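Local coordinates for thioredoxin-like fold domain-containing protein (Enterococcus faecalis, PDB 1Z6M), which is of unknown function but has a thioredoxin-like fold with a CxxC pair at a helix start, consistent with a thiol-disulfide oxidoreductase role, at residues 145-149 with 150-154; 165-168 with 169-172. One frame throughout, in Å; residues are numbered along the deposited sequence. Where two conformers were deposited one is given.

Both contacts are local and lie in the C-terminal third of a thioredoxin-like fold. Contact 1 comes first along the chain. It covers the turn that leads from helix 132-145 into strand 152-155 of the mixed sheet. Contact 2 follows after strand 158-160 and takes in the N-cap and nearly all of helix 166-173, the last helix. Their centres are about 18 Å apart, and their nearest atoms, about 6 Å apart, do not touch. Helix 40-58, with the CxxC pair at its N-terminal end, meets side chains from both. Contact 1 holds the cis-proline turn beside that pair, whereas contact 2 is a capped helix at the surface.

Contact 1: residues 145-149 with 150-154; sequences AHIQF and VPTII
T152 holds OG1 beside its own backbone N, anti to the carbonyl carbon (chi1 -64°), and this turns the hydroxyl back to the F149 carbonyl. I147 has CG1 beside its backbone N (chi1 -67°), which leaves CG2 anti to that N and against T152. The T152 OG1 to F149 O hydrogen bond is 2.7 Å long. The hydroxyl is the donor and stands above the carbonyl plane, 42° out of it. Water 1 closes a second link. It accepts from F149 N at 3.0 Å and donates to T152 OG1 at 2.9 Å. OG1 therefore has two partners: F149 O is bound to T152 directly and F149 N through water 1. The rest of the contact is mostly methyl packing. I147 CG2 lies 3.6 Å from T152 OG1 and 3.8 Å from T152 CB. The isoleucines meet tip to tip, with I147 CD1 3.7 Å from I154 CD1. Q148 CB sits over the centre of one face of the F149 ring.

The bonded turn encloses P151, whose preceding peptide bond is cis. A cis-proline beside the CxxC motif is a hallmark of the thioredoxin fold, and here V150 and P151 both touch C42. The chain enters from helix 132-145, which ends in a Schellman motif at H146. It leaves as strand 152-155, between strands 29-35 and 158-160. I147 packs on F34 of the first, T152 and I154 touch I159 of the second, and P151 rests on Y41 at the start of helix 40-58.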
loop_
_atom_site.group_PDB
_atom_site.type_symbol
_atom_site.label_atom_id
_atom_site.label_comp_id
_atom_site.label_asym_id
_atom_site.label_seq_id
_atom_site.Cartn_x
_atom_site.Cartn_y
_atom_site.Cartn_z
ATOM N N ALA A 145 -15.414 3.980 -0.455
ATOM C CA ALA A 145 -15.428 2.751 -1.236
ATOM C C ALA A 145 -15.800 1.529 -0.394
ATOM O O ALA A 145 -15.879 0.418 -0.916
ATOM C CB ALA A 145 -14.062 2.555 -1.899
ATOM N N HIS A 146 -16.036 1.739 0.904
ATOM C CA HIS A 146 -16.418 0.645 1.824
ATOM C C HIS A 146 -15.309 -0.385 1.958
ATOM O O HIS A 146 -15.570 -1.577 2.058
ATOM C CB HIS A 146 -17.752 -0.014 1.420
ATOM C CG HIS A 146 -18.754 0.964 0.897
ATOM N ND1 HIS A 146 -19.225 2.014 1.654
ATOM C CD2 HIS A 146 -19.340 1.083 -0.319
ATOM C CE1 HIS A 146 -20.067 2.734 0.932
ATOM N NE2 HIS A 146 -20.152 2.191 -0.269
ATOM N N ILE A 147 -14.072 0.109 1.938
ATOM C CA ILE A 147 -12.874 -0.712 2.093
ATOM C C ILE A 147 -12.425 -0.620 3.545
ATOM O O ILE A 147 -11.954 0.431 3.995
ATOM C CB ILE A 147 -11.757 -0.201 1.158
ATOM C CG1 ILE A 147 -12.157 -0.424 -0.303
ATOM C CG2 ILE A 147 -10.414 -0.882 1.460
ATOM C CD1 ILE A 147 -11.222 0.249 -1.307
ATOM N N GLN A 148 -12.589 -1.709 4.285
ATOM C CA GLN A 148 -12.200 -1.734 5.691
ATOM C C GLN A 148 -10.903 -2.474 5.939
ATOM O O GLN A 148 -10.270 -2.277 6.963
ATOM C CB GLN A 148 -13.264 -2.449 6.517
ATOM C CG GLN A 148 -14.608 -1.772 6.593
ATOM C CD GLN A 148 -15.639 -2.697 7.205
ATOM O OE1 GLN A 148 -16.603 -3.091 6.551
ATOM N NE2 GLN A 148 -15.412 -3.089 8.450
ATOM N N PHE A 149 -10.533 -3.363 5.029
ATOM C CA PHE A 149 -9.432 -4.281 5.282
ATOM C C PHE A 149 -8.261 -4.047 4.355
ATOM O O PHE A 149 -8.406 -3.468 3.266
ATOM C CB PHE A 149 -9.923 -5.727 5.160
ATOM C CG PHE A 149 -11.148 -6.008 5.961
ATOM C CD1 PHE A 149 -12.390 -6.053 5.345
ATOM C CD2 PHE A 149 -11.071 -6.163 7.334
ATOM C CE1 PHE A 149 -13.537 -6.278 6.084
ATOM C CE2 PHE A 149 -12.225 -6.401 8.085
ATOM C CZ PHE A 149 -13.449 -6.450 7.452
ATOM N N VAL A 150 -7.095 -4.491 4.797
ATOM C CA VAL A 150 -5.909 -4.457 3.962
ATOM C C VAL A 150 -5.324 -5.870 3.850
ATOM O O VAL A 150 -5.545 -6.707 4.726
ATOM C CB VAL A 150 -4.842 -3.462 4.498
ATOM C CG1 VAL A 150 -5.359 -2.012 4.409
ATOM C CG2 VAL A 150 -4.406 -3.822 5.919
ATOM N N PRO A 151 -4.615 -6.159 2.753
ATOM C CA PRO A 151 -4.516 -5.337 1.558
ATOM C C PRO A 151 -5.797 -5.440 0.730
ATOM O O PRO A 151 -6.400 -6.514 0.649
ATOM C CB PRO A 151 -3.342 -5.979 0.796
ATOM C CG PRO A 151 -3.402 -7.412 1.190
ATOM C CD PRO A 151 -3.872 -7.428 2.608
ATOM N N THR A 152 -6.231 -4.322 0.150
ATOM C CA THR A 152 -7.269 -4.340 -0.873
ATOM C C THR A 152 -6.658 -3.779 -2.136
ATOM O O THR A 152 -6.210 -2.626 -2.148
ATOM C CB THR A 152 -8.508 -3.522 -0.446
ATOM O OG1 THR A 152 -9.091 -4.137 0.704
ATOM C CG2 THR A 152 -9.557 -3.500 -1.535
ATOM N N ILE A 153 -6.597 -4.609 -3.179
ATOM C CA ILE A 153 -5.999 -4.223 -4.446
ATOM C C ILE A 153 -7.106 -4.146 -5.473
ATOM O O ILE A 153 -7.952 -5.046 -5.527
ATOM C CB ILE A 153 -4.896 -5.221 -4.931
ATOM C CG1 ILE A 153 -3.977 -5.685 -3.779
ATOM C CG2 ILE A 153 -4.109 -4.625 -6.125
ATOM C CD1 ILE A 153 -3.204 -4.603 -3.069
ATOM N N ILE A 154 -7.100 -3.091 -6.281
ATOM C CA ILE A 154 -8.178 -2.868 -7.223
ATOM C C ILE A 154 -7.585 -2.509 -8.582
ATOM O O ILE A 154 -6.740 -1.612 -8.695
ATOM C CB ILE A 154 -9.133 -1.744 -6.741
ATOM C CG1 ILE A 154 -9.799 -2.137 -5.421
ATOM C CG2 ILE A 154 -10.203 -1.444 -7.791
ATOM C CD1 ILE A 154 -10.578 -1.020 -4.774
HETATM O O HOH W 1 -11.507 -4.206 2.370
#

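Contact 2: residues 165-168 with 169-172; sequences TEEE and LRGY. With PO4 (phosphate ion), chain B.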
loop_
_atom_site.group_PDB
_atom_site.type_symbol
_atom_site.label_atom_id
_atom_site.label_comp_id
_atom_site.label_asym_id
_atom_site.label_seq_id
_atom_site.Cartn_x
_atom_site.Cartn_y
_atom_site.Cartn_z
ATOM N N THR A 165 -3.149 -15.247 -7.058
ATOM C CA THR A 165 -1.968 -15.921 -7.585
ATOM C C THR A 165 -1.340 -15.026 -8.653
ATOM O O THR A 165 -1.994 -14.107 -9.173
ATOM C CB THR A 165 -2.310 -17.271 -8.212
ATOM O OG1 THR A 165 -3.058 -17.028 -9.405
ATOM C CG2 THR A 165 -3.107 -18.160 -7.248
ATOM N N GLU A 166 -0.082 -15.282 -8.988
ATOM C CA GLU A 166 0.564 -14.457 -10.012
ATOM C C GLU A 166 -0.067 -14.629 -11.387
ATOM O O GLU A 166 -0.146 -13.670 -12.141
ATOM C CB GLU A 166 2.090 -14.629 -10.027
ATOM C CG GLU A 166 2.787 -14.071 -8.766
ATOM C CD GLU A 166 2.506 -12.584 -8.514
ATOM O OE1 GLU A 166 3.097 -11.732 -9.208
ATOM O OE2 GLU A 166 1.695 -12.262 -7.618
ATOM N N GLU A 167 -0.566 -15.820 -11.691
ATOM C CA GLU A 167 -1.344 -16.022 -12.907
ATOM C C GLU A 167 -2.623 -15.202 -12.936
ATOM O O GLU A 167 -2.962 -14.607 -13.939
ATOM C CB GLU A 167 -1.672 -17.501 -13.138
ATOM C CG GLU A 167 -2.356 -17.735 -14.485
ATOM C CD GLU A 167 -3.086 -19.059 -14.606
ATOM O OE1 GLU A 167 -3.747 -19.491 -13.645
ATOM O OE2 GLU A 167 -3.014 -19.660 -15.690
ATOM N N GLU A 168 -3.319 -15.173 -11.812
ATOM C CA GLU A 168 -4.532 -14.357 -11.711
ATOM C C GLU A 168 -4.191 -12.883 -11.867
ATOM O O GLU A 168 -4.902 -12.147 -12.556
ATOM C CB GLU A 168 -5.236 -14.592 -10.378
ATOM C CG GLU A 168 -5.955 -15.928 -10.305
ATOM C CD GLU A 168 -6.416 -16.294 -8.902
ATOM O OE1 GLU A 168 -6.084 -15.586 -7.925
ATOM O OE2 GLU A 168 -7.119 -17.315 -8.774
ATOM N N LEU A 169 -3.085 -12.462 -11.258
ATOM C CA LEU A 169 -2.668 -11.058 -11.320
ATOM C C LEU A 169 -2.343 -10.656 -12.764
ATOM O O LEU A 169 -2.780 -9.609 -13.237
ATOM C CB LEU A 169 -1.487 -10.815 -10.384
ATOM C CG LEU A 169 -0.942 -9.389 -10.295
ATOM C CD1 LEU A 169 -2.034 -8.368 -9.978
ATOM C CD2 LEU A 169 0.172 -9.354 -9.245
ATOM N N ARG A 170 -1.570 -11.480 -13.456
ATOM C CA ARG A 170 -1.363 -11.295 -14.888
ATOM C C ARG A 170 -2.687 -11.153 -15.622
ATOM O O ARG A 170 -2.842 -10.268 -16.432
ATOM C CB ARG A 170 -0.643 -12.501 -15.477
ATOM C CG ARG A 170 0.806 -12.593 -15.201
ATOM C CD ARG A 170 1.464 -13.700 -16.057
ATOM N NE ARG A 170 1.551 -14.959 -15.340
ATOM C CZ ARG A 170 0.928 -16.095 -15.656
ATOM N NH1 ARG A 170 0.122 -16.189 -16.703
ATOM N NH2 ARG A 170 1.111 -17.149 -14.887
ATOM N N GLY A 171 -3.632 -12.034 -15.312
ATOM C CA GLY A 171 -4.956 -12.001 -15.934
ATOM C C GLY A 171 -5.624 -10.649 -15.734
ATOM O O GLY A 171 -6.134 -10.067 -16.686
ATOM N N TYR A 172 -5.613 -10.143 -14.499
ATOM C CA TYR A 172 -6.251 -8.848 -14.214
ATOM C C TYR A 172 -5.558 -7.693 -14.938
ATOM O O TYR A 172 -6.210 -6.763 -15.402
ATOM C CB TYR A 172 -6.268 -8.540 -12.718
ATOM C CG TYR A 172 -7.064 -9.481 -11.850
ATOM C CD1 TYR A 172 -8.371 -9.856 -12.183
ATOM C CD2 TYR A 172 -6.522 -9.971 -10.666
ATOM C CE1 TYR A 172 -9.099 -10.720 -11.356
ATOM C CE2 TYR A 172 -7.239 -10.819 -9.840
ATOM C CZ TYR A 172 -8.521 -11.194 -10.187
ATOM O OH TYR A 172 -9.224 -12.038 -9.354
HETATM P P PO4 B . 1.707 -17.516 -6.415
HETATM O O1 PO4 B . 0.347 -17.805 -5.823
HETATM O O2 PO4 B . 1.545 -17.295 -7.896
HETATM O O3 PO4 B . 2.292 -16.287 -5.743
HETATM O O4 PO4 B . 2.579 -18.721 -6.151
HETATM O O HOH W 2 -7.941 -13.315 -7.112
#
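E168 and Y172 sit one turn apart on helix 166-173, joined through backbone and water. E168 CB lies 4.3 Å from CE2 of the Y172 ring. CG stands anti to the carbonyl carbon (chi1 -74°), and the extended chain runs back toward the helix start. At the tip, E168 OE1 accepts from T165 N at 3.1 Å, with the donor above the carboxylate plane. OE1 also receives a bond from water 2, which lies at the edge of the Y172 ring and is hydrogen-bonded to Y172 OH at 2.9 Å. In return, T165 OG1 accepts from E168 N at 3.1 Å, completing a capping box with T165 as N-cap.

Y172 N bonds to E168 O in the carbonyl plane, and the same oxygen lies over one face of the Y172 ring. In the conformers given, R170 bends at chi3 and its guanidinium folds back over E167, with E167 CB 3.3 Å from R170 NH2. E167 OE2 and R170 NH1 are 4.8 Å apart and not in contact. Both side chains have a second copy, so this contact is doubtful. E166 and L169 lie side by side, and L169 continues onto W45 and L52 of helix 40-58. The Y172 ring stacks on F160.

E166 N donates to O2 of a phosphate ion, probably from the crystallisation liquor, at 2.8 Å. Two first-turn amides are thus satisfied, one by the threonine hydroxyl and one by the anion. The positive end of the helix dipole would probably help to hold both the phosphate and the E168 carboxylate.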